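Local coordinates for group 1 truncated hemoglobin GlbN (Synechocystis sp., PDB 1S69), which binds one heme per subunit and forms a very stable complex with oxygen, as a monomeric truncated globin, at residues A[20-34]-A[83-97]. Numbering follows the deposited sequence.
With HEM (protoporphyrin IX containing Fe), chain D; CYN (cyanide ion), chain C.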
loop_
_atom_site.group_PDB
_atom_site.type_symbol
_atom_site.label_atom_id
_atom_site.label_comp_id
_atom_site.label_asym_id
_atom_site.label_seq_id
_atom_site.Cartn_x
_atom_site.Cartn_y
_atom_site.Cartn_z
ATOM N N LYS A 20 -6.564 -2.214 -8.568
ATOM C CA LYS A 20 -7.053 -0.890 -8.818
ATOM C C LYS A 20 -6.105 0.186 -8.307
ATOM O O LYS A 20 -5.908 1.229 -8.939
ATOM C CB LYS A 20 -8.431 -0.698 -8.122
ATOM C CG LYS A 20 -9.717 -1.318 -8.776
ATOM C CD LYS A 20 -9.646 -1.274 -10.274
ATOM C CE LYS A 20 -11.026 -0.927 -10.951
ATOM N NZ LYS A 20 -10.917 -1.157 -12.464
ATOM N N PHE A 21 -5.520 -0.064 -7.148
ATOM C CA PHE A 21 -4.559 0.872 -6.550
ATOM C C PHE A 21 -3.353 1.092 -7.516
ATOM O O PHE A 21 -2.978 2.223 -7.761
ATOM C CB PHE A 21 -4.158 0.345 -5.150
ATOM C CG PHE A 21 -2.915 0.962 -4.582
ATOM C CD1 PHE A 21 -2.887 2.325 -4.193
ATOM C CD2 PHE A 21 -1.770 0.180 -4.422
ATOM C CE1 PHE A 21 -1.721 2.889 -3.631
ATOM C CE2 PHE A 21 -0.602 0.744 -3.914
ATOM C CZ PHE A 21 -0.571 2.079 -3.510
ATOM N N TYR A 22 -2.762 0.014 -8.047
ATOM C CA TYR A 22 -1.648 0.132 -8.953
ATOM C C TYR A 22 -2.027 0.755 -10.271
ATOM O O TYR A 22 -1.239 1.518 -10.849
ATOM C CB TYR A 22 -0.886 -1.175 -9.107
ATOM C CG TYR A 22 -0.030 -1.434 -7.861
ATOM C CD1 TYR A 22 0.968 -0.496 -7.472
ATOM C CD2 TYR A 22 -0.293 -2.542 -6.997
ATOM C CE1 TYR A 22 1.718 -0.673 -6.303
ATOM C CE2 TYR A 22 0.465 -2.725 -5.819
ATOM C CZ TYR A 22 1.452 -1.769 -5.479
ATOM O OH TYR A 22 2.209 -1.896 -4.336
ATOM N N GLU A 23 -3.254 0.500 -10.739
ATOM C CA GLU A 23 -3.756 1.271 -11.870
ATOM C C GLU A 23 -3.717 2.753 -11.590
ATOM O O GLU A 23 -3.260 3.513 -12.439
ATOM C CB GLU A 23 -5.183 0.849 -12.309
ATOM C CG GLU A 23 -5.101 -0.501 -12.971
ATOM C CD GLU A 23 -6.473 -1.066 -13.325
ATOM O OE1 GLU A 23 -7.476 -0.294 -13.306
ATOM O OE2 GLU A 23 -6.506 -2.288 -13.593
ATOM N N ARG A 24 -4.174 3.151 -10.411
ATOM C CA ARG A 24 -4.203 4.547 -10.027
ATOM C C ARG A 24 -2.752 5.090 -9.885
ATOM O O ARG A 24 -2.445 6.190 -10.416
ATOM C CB ARG A 24 -4.965 4.724 -8.727
ATOM C CG ARG A 24 -5.094 6.212 -8.222
ATOM C CD ARG A 24 -6.005 6.325 -7.020
ATOM N NE ARG A 24 -7.352 5.770 -7.263
ATOM C CZ ARG A 24 -8.431 6.477 -7.662
ATOM N NH1 ARG A 24 -8.347 7.782 -7.884
ATOM N NH2 ARG A 24 -9.602 5.868 -7.849
ATOM N N VAL A 25 -1.895 4.353 -9.160
ATOM C CA VAL A 25 -0.480 4.710 -8.976
ATOM C C VAL A 25 0.255 4.938 -10.317
ATOM O O VAL A 25 1.022 5.883 -10.455
ATOM C CB VAL A 25 0.251 3.621 -8.148
ATOM C CG1 VAL A 25 1.821 3.760 -8.279
ATOM C CG2 VAL A 25 -0.230 3.675 -6.680
ATOM N N LEU A 26 0.036 4.055 -11.300
ATOM C CA LEU A 26 0.774 4.178 -12.574
ATOM C C LEU A 26 0.306 5.361 -13.447
ATOM O O LEU A 26 0.986 5.777 -14.385
ATOM C CB LEU A 26 0.770 2.863 -13.352
ATOM C CG LEU A 26 1.927 1.844 -13.258
ATOM C CD1 LEU A 26 2.878 1.818 -12.057
ATOM C CD2 LEU A 26 1.384 0.443 -13.548
ATOM N N GLN A 27 -0.819 5.936 -13.077
ATOM C CA GLN A 27 -1.293 7.185 -13.669
ATOM C C GLN A 27 -1.007 8.405 -12.830
ATOM O O GLN A 27 -1.401 9.502 -13.203
ATOM C CB GLN A 27 -2.787 7.118 -14.034
ATOM C CG GLN A 27 -3.125 5.961 -15.034
ATOM C CD GLN A 27 -2.179 5.843 -16.271
ATOM O OE1 GLN A 27 -1.882 6.827 -16.910
ATOM N NE2 GLN A 27 -1.745 4.614 -16.593
ATOM N N ASP A 28 -0.395 8.222 -11.670
ATOM C CA ASP A 28 -0.113 9.315 -10.750
ATOM C C ASP A 28 1.304 9.839 -11.077
ATOM O O ASP A 28 2.309 9.219 -10.749
ATOM C CB ASP A 28 -0.203 8.764 -9.305
ATOM C CG ASP A 28 -0.102 9.824 -8.270
ATOM O OD1 ASP A 28 0.443 10.908 -8.602
ATOM O OD2 ASP A 28 -0.423 9.642 -7.073
ATOM N N ASP A 29 1.360 10.981 -11.753
ATOM C CA ASP A 29 2.638 11.615 -12.123
ATOM C C ASP A 29 3.590 11.915 -10.956
ATOM O O ASP A 29 4.802 12.054 -11.159
ATOM C CB ASP A 29 2.329 12.897 -12.834
ATOM C CG ASP A 29 1.956 12.659 -14.272
ATOM O OD1 ASP A 29 1.895 11.473 -14.785
ATOM O OD2 ASP A 29 1.703 13.645 -14.970
ATOM N N ARG A 30 3.052 11.979 -9.747
ATOM C CA ARG A 30 3.915 12.197 -8.553
ATOM C C ARG A 30 4.828 10.996 -8.259
ATOM O O ARG A 30 5.922 11.142 -7.696
ATOM C CB ARG A 30 3.039 12.461 -7.378
ATOM C CG ARG A 30 2.183 13.727 -7.555
ATOM C CD ARG A 30 1.200 13.934 -6.413
ATOM N NE ARG A 30 0.215 12.827 -6.355
ATOM C CZ ARG A 30 -0.770 12.749 -5.475
ATOM N NH1 ARG A 30 -0.887 13.676 -4.556
ATOM N NH2 ARG A 30 -1.576 11.701 -5.457
ATOM N N ILE A 31 4.379 9.813 -8.671
ATOM C CA ILE A 31 5.045 8.566 -8.202
ATOM C C ILE A 31 5.208 7.452 -9.184
ATOM O O ILE A 31 5.904 6.485 -8.897
ATOM C CB ILE A 31 4.316 8.004 -6.913
ATOM C CG1 ILE A 31 2.835 7.735 -7.193
ATOM C CG2 ILE A 31 4.569 8.958 -5.694
ATOM C CD1 ILE A 31 2.070 6.977 -6.050
ATOM N N LYS A 32 4.593 7.549 -10.361
ATOM C CA LYS A 32 4.551 6.357 -11.255
ATOM C C LYS A 32 5.924 5.861 -11.697
ATOM O O LYS A 32 6.137 4.667 -11.919
ATOM C CB LYS A 32 3.729 6.676 -12.502
ATOM C CG LYS A 32 4.360 7.755 -13.427
ATOM C CD LYS A 32 3.266 8.350 -14.348
ATOM C CE LYS A 32 3.944 9.167 -15.500
ATOM N NZ LYS A 32 2.922 9.757 -16.426
ATOM N N HIS A 33 6.855 6.796 -11.793
ATOM C CA HIS A 33 8.219 6.531 -12.240
ATOM C C HIS A 33 8.990 5.658 -11.242
ATOM O O HIS A 33 9.965 4.985 -11.656
ATOM C CB HIS A 33 8.979 7.857 -12.536
ATOM C CG HIS A 33 8.962 8.812 -11.377
ATOM N ND1 HIS A 33 7.846 9.552 -11.037
ATOM C CD2 HIS A 33 9.901 9.094 -10.442
ATOM C CE1 HIS A 33 8.096 10.250 -9.945
ATOM N NE2 HIS A 33 9.334 9.987 -9.559
ATOM N N PHE A 34 8.582 5.627 -9.963
ATOM C CA PHE A 34 9.209 4.700 -8.988
ATOM C C PHE A 34 9.043 3.226 -9.419
ATOM O O PHE A 34 9.812 2.347 -9.026
ATOM C CB PHE A 34 8.699 4.938 -7.542
ATOM C CG PHE A 34 9.254 6.211 -6.938
ATOM C CD1 PHE A 34 10.619 6.298 -6.578
ATOM C CD2 PHE A 34 8.478 7.334 -6.839
ATOM C CE1 PHE A 34 11.149 7.519 -6.043
ATOM C CE2 PHE A 34 9.005 8.523 -6.305
ATOM C CZ PHE A 34 10.325 8.609 -5.932
ATOM N N HIS A 83 5.887 11.709 -1.727
ATOM C CA HIS A 83 5.614 10.424 -2.397
ATOM C C HIS A 83 4.841 9.519 -1.472
ATOM O O HIS A 83 3.894 8.891 -1.891
ATOM C CB HIS A 83 6.931 9.734 -2.741
ATOM C CG HIS A 83 7.830 10.597 -3.552
ATOM N ND1 HIS A 83 9.165 10.798 -3.268
ATOM C CD2 HIS A 83 7.545 11.358 -4.633
ATOM C CE1 HIS A 83 9.660 11.634 -4.156
ATOM N NE2 HIS A 83 8.689 11.999 -4.980
ATOM N N PHE A 84 5.290 9.397 -0.220
ATOM C CA PHE A 84 4.547 8.625 0.797
ATOM C C PHE A 84 3.049 9.065 0.902
ATOM O O PHE A 84 2.108 8.236 0.922
ATOM C CB PHE A 84 5.267 8.758 2.142
ATOM C CG PHE A 84 4.690 7.839 3.215
ATOM C CD1 PHE A 84 5.213 6.552 3.401
ATOM C CD2 PHE A 84 3.602 8.253 3.989
ATOM C CE1 PHE A 84 4.676 5.697 4.348
ATOM C CE2 PHE A 84 3.028 7.396 4.979
ATOM C CZ PHE A 84 3.579 6.123 5.164
ATOM N N ASP A 85 2.830 10.371 1.008
ATOM C CA ASP A 85 1.472 10.866 1.109
ATOM C C ASP A 85 0.646 10.597 -0.173
ATOM O O ASP A 85 -0.542 10.333 -0.069
ATOM C CB ASP A 85 1.508 12.370 1.379
ATOM C CG ASP A 85 1.993 12.697 2.746
ATOM O OD1 ASP A 85 1.957 11.883 3.703
ATOM O OD2 ASP A 85 2.494 13.780 2.961
ATOM N N ALA A 86 1.283 10.676 -1.361
ATOM C CA ALA A 86 0.644 10.296 -2.638
ATOM C C ALA A 86 0.162 8.818 -2.649
ATOM O O ALA A 86 -0.934 8.512 -3.132
ATOM C CB ALA A 86 1.582 10.564 -3.862
ATOM N N VAL A 87 0.994 7.927 -2.102
ATOM C CA VAL A 87 0.652 6.512 -2.046
ATOM C C VAL A 87 -0.564 6.317 -1.121
ATOM O O VAL A 87 -1.491 5.611 -1.487
ATOM C CB VAL A 87 1.878 5.666 -1.624
ATOM C CG1 VAL A 87 1.460 4.337 -0.949
ATOM C CG2 VAL A 87 2.727 5.399 -2.854
ATOM N N ALA A 88 -0.550 6.947 0.044
ATOM C CA ALA A 88 -1.644 6.784 1.023
ATOM C C ALA A 88 -2.907 7.341 0.442
ATOM O O ALA A 88 -3.949 6.754 0.543
ATOM C CB ALA A 88 -1.344 7.504 2.352
ATOM N N GLU A 89 -2.795 8.491 -0.191
ATOM C CA GLU A 89 -3.927 9.140 -0.814
ATOM C C GLU A 89 -4.523 8.307 -1.962
ATOM O O GLU A 89 -5.761 8.202 -2.070
ATOM C CB GLU A 89 -3.457 10.504 -1.281
ATOM C CG GLU A 89 -4.443 11.394 -2.007
ATOM C CD GLU A 89 -3.697 12.551 -2.668
ATOM O OE1 GLU A 89 -2.630 12.979 -2.156
ATOM O OE2 GLU A 89 -4.145 12.982 -3.741
ATOM N N ASP A 90 -3.672 7.679 -2.771
ATOM C CA ASP A 90 -4.098 6.835 -3.873
ATOM C C ASP A 90 -4.792 5.579 -3.336
ATOM O O ASP A 90 -5.751 5.072 -3.935
ATOM C CB ASP A 90 -2.889 6.389 -4.728
ATOM C CG ASP A 90 -2.385 7.494 -5.647
ATOM O OD1 ASP A 90 -3.023 8.571 -5.681
ATOM O OD2 ASP A 90 -1.322 7.389 -6.302
ATOM N N LEU A 91 -4.263 5.024 -2.251
ATOM C CA LEU A 91 -4.884 3.823 -1.676
ATOM C C LEU A 91 -6.305 4.153 -1.195
ATOM O O LEU A 91 -7.255 3.368 -1.402
ATOM C CB LEU A 91 -4.031 3.239 -0.538
ATOM C CG LEU A 91 -4.609 2.021 0.189
ATOM C CD1 LEU A 91 -4.805 0.825 -0.803
ATOM C CD2 LEU A 91 -3.718 1.600 1.385
ATOM N N LEU A 92 -6.434 5.268 -0.501
ATOM C CA LEU A 92 -7.712 5.615 0.130
ATOM C C LEU A 92 -8.741 6.029 -0.922
ATOM O O LEU A 92 -9.923 5.697 -0.777
ATOM C CB LEU A 92 -7.529 6.677 1.206
ATOM C CG LEU A 92 -6.570 6.332 2.362
ATOM C CD1 LEU A 92 -6.518 7.516 3.277
ATOM C CD2 LEU A 92 -6.929 5.061 3.121
ATOM N N ALA A 93 -8.261 6.646 -2.002
ATOM C CA ALA A 93 -9.089 7.033 -3.170
ATOM C C ALA A 93 -9.669 5.824 -3.834
ATOM O O ALA A 93 -10.870 5.821 -4.148
ATOM C CB ALA A 93 -8.304 7.853 -4.215
ATOM N N THR A 94 -8.834 4.790 -4.002
ATOM C CA THR A 94 -9.229 3.528 -4.614
ATOM C C THR A 94 -10.341 2.860 -3.782
ATOM O O THR A 94 -11.355 2.406 -4.360
ATOM C CB THR A 94 -8.010 2.605 -4.730
ATOM O OG1 THR A 94 -7.109 3.143 -5.710
ATOM C CG2 THR A 94 -8.393 1.182 -5.201
ATOM N N LEU A 95 -10.134 2.775 -2.467
ATOM C CA LEU A 95 -11.157 2.243 -1.558
ATOM C C LEU A 95 -12.472 3.036 -1.623
ATOM O O LEU A 95 -13.522 2.428 -1.657
ATOM C CB LEU A 95 -10.655 2.189 -0.124
ATOM C CG LEU A 95 -9.459 1.266 0.083
ATOM C CD1 LEU A 95 -9.040 1.330 1.506
ATOM C CD2 LEU A 95 -9.774 -0.168 -0.276
ATOM N N LYS A 96 -12.410 4.370 -1.610
ATOM C CA LYS A 96 -13.613 5.188 -1.778
ATOM C C LYS A 96 -14.349 4.855 -3.092
ATOM O O LYS A 96 -15.551 4.630 -3.128
ATOM C CB LYS A 96 -13.268 6.653 -1.715
ATOM C CG LYS A 96 -14.490 7.526 -1.804
ATOM C CD LYS A 96 -14.079 8.935 -1.696
ATOM C CE LYS A 96 -15.286 9.831 -1.382
ATOM N NZ LYS A 96 -14.822 11.253 -1.272
ATOM N N GLU A 97 -13.602 4.759 -4.175
ATOM C CA GLU A 97 -14.156 4.432 -5.444
ATOM C C GLU A 97 -14.843 3.054 -5.465
ATOM O O GLU A 97 -15.778 2.821 -6.238
ATOM C CB GLU A 97 -13.032 4.480 -6.417
ATOM C CG GLU A 97 -13.442 5.067 -7.720
ATOM C CD GLU A 97 -12.963 4.171 -8.818
ATOM O OE1 GLU A 97 -13.581 3.064 -8.960
ATOM O OE2 GLU A 97 -11.947 4.554 -9.487
HETATM C CHA HEM D . 7.840 -2.509 -2.771
HETATM C CHB HEM D . 4.391 -1.987 0.653
HETATM C CHC HEM D . 4.991 2.822 0.461
HETATM C CHD HEM D . 7.197 2.176 -3.836
HETATM C C1A HEM D . 6.892 -2.773 -1.772
HETATM C C2A HEM D . 6.501 -4.092 -1.312
HETATM C C3A HEM D . 5.537 -3.954 -0.408
HETATM C C4A HEM D . 5.274 -2.556 -0.238
HETATM C CMA HEM D . 4.802 -5.119 0.316
HETATM C CAA HEM D . 7.122 -5.394 -1.874
HETATM C CBA HEM D . 8.107 -5.841 -0.780
HETATM C CGA HEM D . 8.724 -7.227 -0.922
HETATM O O1A HEM D . 9.640 -7.262 -1.735
HETATM O O2A HEM D . 8.360 -8.259 -0.231
HETATM C C1B HEM D . 4.311 -0.634 0.911
HETATM C C2B HEM D . 3.458 -0.083 1.906
HETATM C C3B HEM D . 3.632 1.269 1.895
HETATM C C4B HEM D . 4.582 1.561 0.835
HETATM C CMB HEM D . 2.546 -0.951 2.841
HETATM C CAB HEM D . 2.937 2.435 2.712
HETATM C CBB HEM D . 1.593 2.544 2.959
HETATM C C1C HEM D . 5.653 3.065 -0.750
HETATM C C2C HEM D . 5.873 4.375 -1.313
HETATM C C3C HEM D . 6.447 4.161 -2.519
HETATM C C4C HEM D . 6.606 2.748 -2.741
HETATM C CMC HEM D . 5.477 5.701 -0.558
HETATM C CAC HEM D . 6.904 5.141 -3.617
HETATM C CBC HEM D . 6.066 6.087 -4.018
HETATM C C1D HEM D . 7.588 0.875 -3.939
HETATM C C2D HEM D . 8.386 0.345 -4.992
HETATM C C3D HEM D . 8.590 -1.085 -4.618
HETATM C C4D HEM D . 7.922 -1.303 -3.391
HETATM C CMD HEM D . 8.930 1.050 -6.235
HETATM C CAD HEM D . 9.346 -2.150 -5.386
HETATM C CBD HEM D . 10.771 -1.848 -4.916
HETATM C CGD HEM D . 11.752 -2.433 -5.881
HETATM O O1D HEM D . 12.061 -3.608 -5.744
HETATM O O2D HEM D . 12.241 -1.740 -6.781
HETATM N NA HEM D . 6.091 -1.879 -1.115
HETATM N NB HEM D . 4.986 0.393 0.238
HETATM N NC HEM D . 6.114 2.121 -1.643
HETATM N ND HEM D . 7.350 -0.116 -2.984
HETATM FE FE HEM D . 6.149 0.121 -1.394
HETATM C C CYN C . 4.482 -0.037 -2.581
HETATM N N CYN C . 3.623 -0.142 -3.264
HETATM O O HOH W 1 8.128 13.150 -7.881
#
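Phe-21 and Leu-91 have the nearest CA atoms, 5.7 Å apart, and helices 20-26 and 83-97 cross with axes 9.0 Å apart at their closest and 129° between directions, part of the 2-on-2 helical fold of truncated hemoglobins. Phe-21 packs as a knob into the hole lined by Val-87, Asp-90, Leu-91 and Thr-94: its edge meets the backbone, CE1 lying 3.5 Å from Val-87 O, while Leu-91 CD1 covers one face. Arg-24 is the next knob. Its guanidinium lies with one face on Ala-93 CB because CG points away from the backbone N (chi1 -179°) and the chain turns at chi3. NE donates to Thr-94 OG1 (3.1 Å, 144°), a hydroxyl that itself donates to Asp-90 O, and NH2 forms a salt bridge with Glu-97 OE2. A methionine at Arg-24 would probably leave Glu-97 without its cationic mate and Thr-94 OG1 without this donor. Beyond the helix, Arg-30 lies with Ala-86 CB over the centre of its guanidinium; NE and NH2 grip Asp-28 side-on, and NH1 donates to Glu-89 OE1 (3.0 Å). Asp-28 OD2 stands 2.5 Å from Asp-90 OD2, so one acid group probably holds a proton. Toward the heme, Ile-31 CD1 touches Val-87 CG2, and both side chains contact the heme. His-83, its ND1 bonded to Asn-80 N, receives the edge of Phe-34 in a T-shaped stack, with Phe-34 CZ 3.6 Å from His-83 CE1.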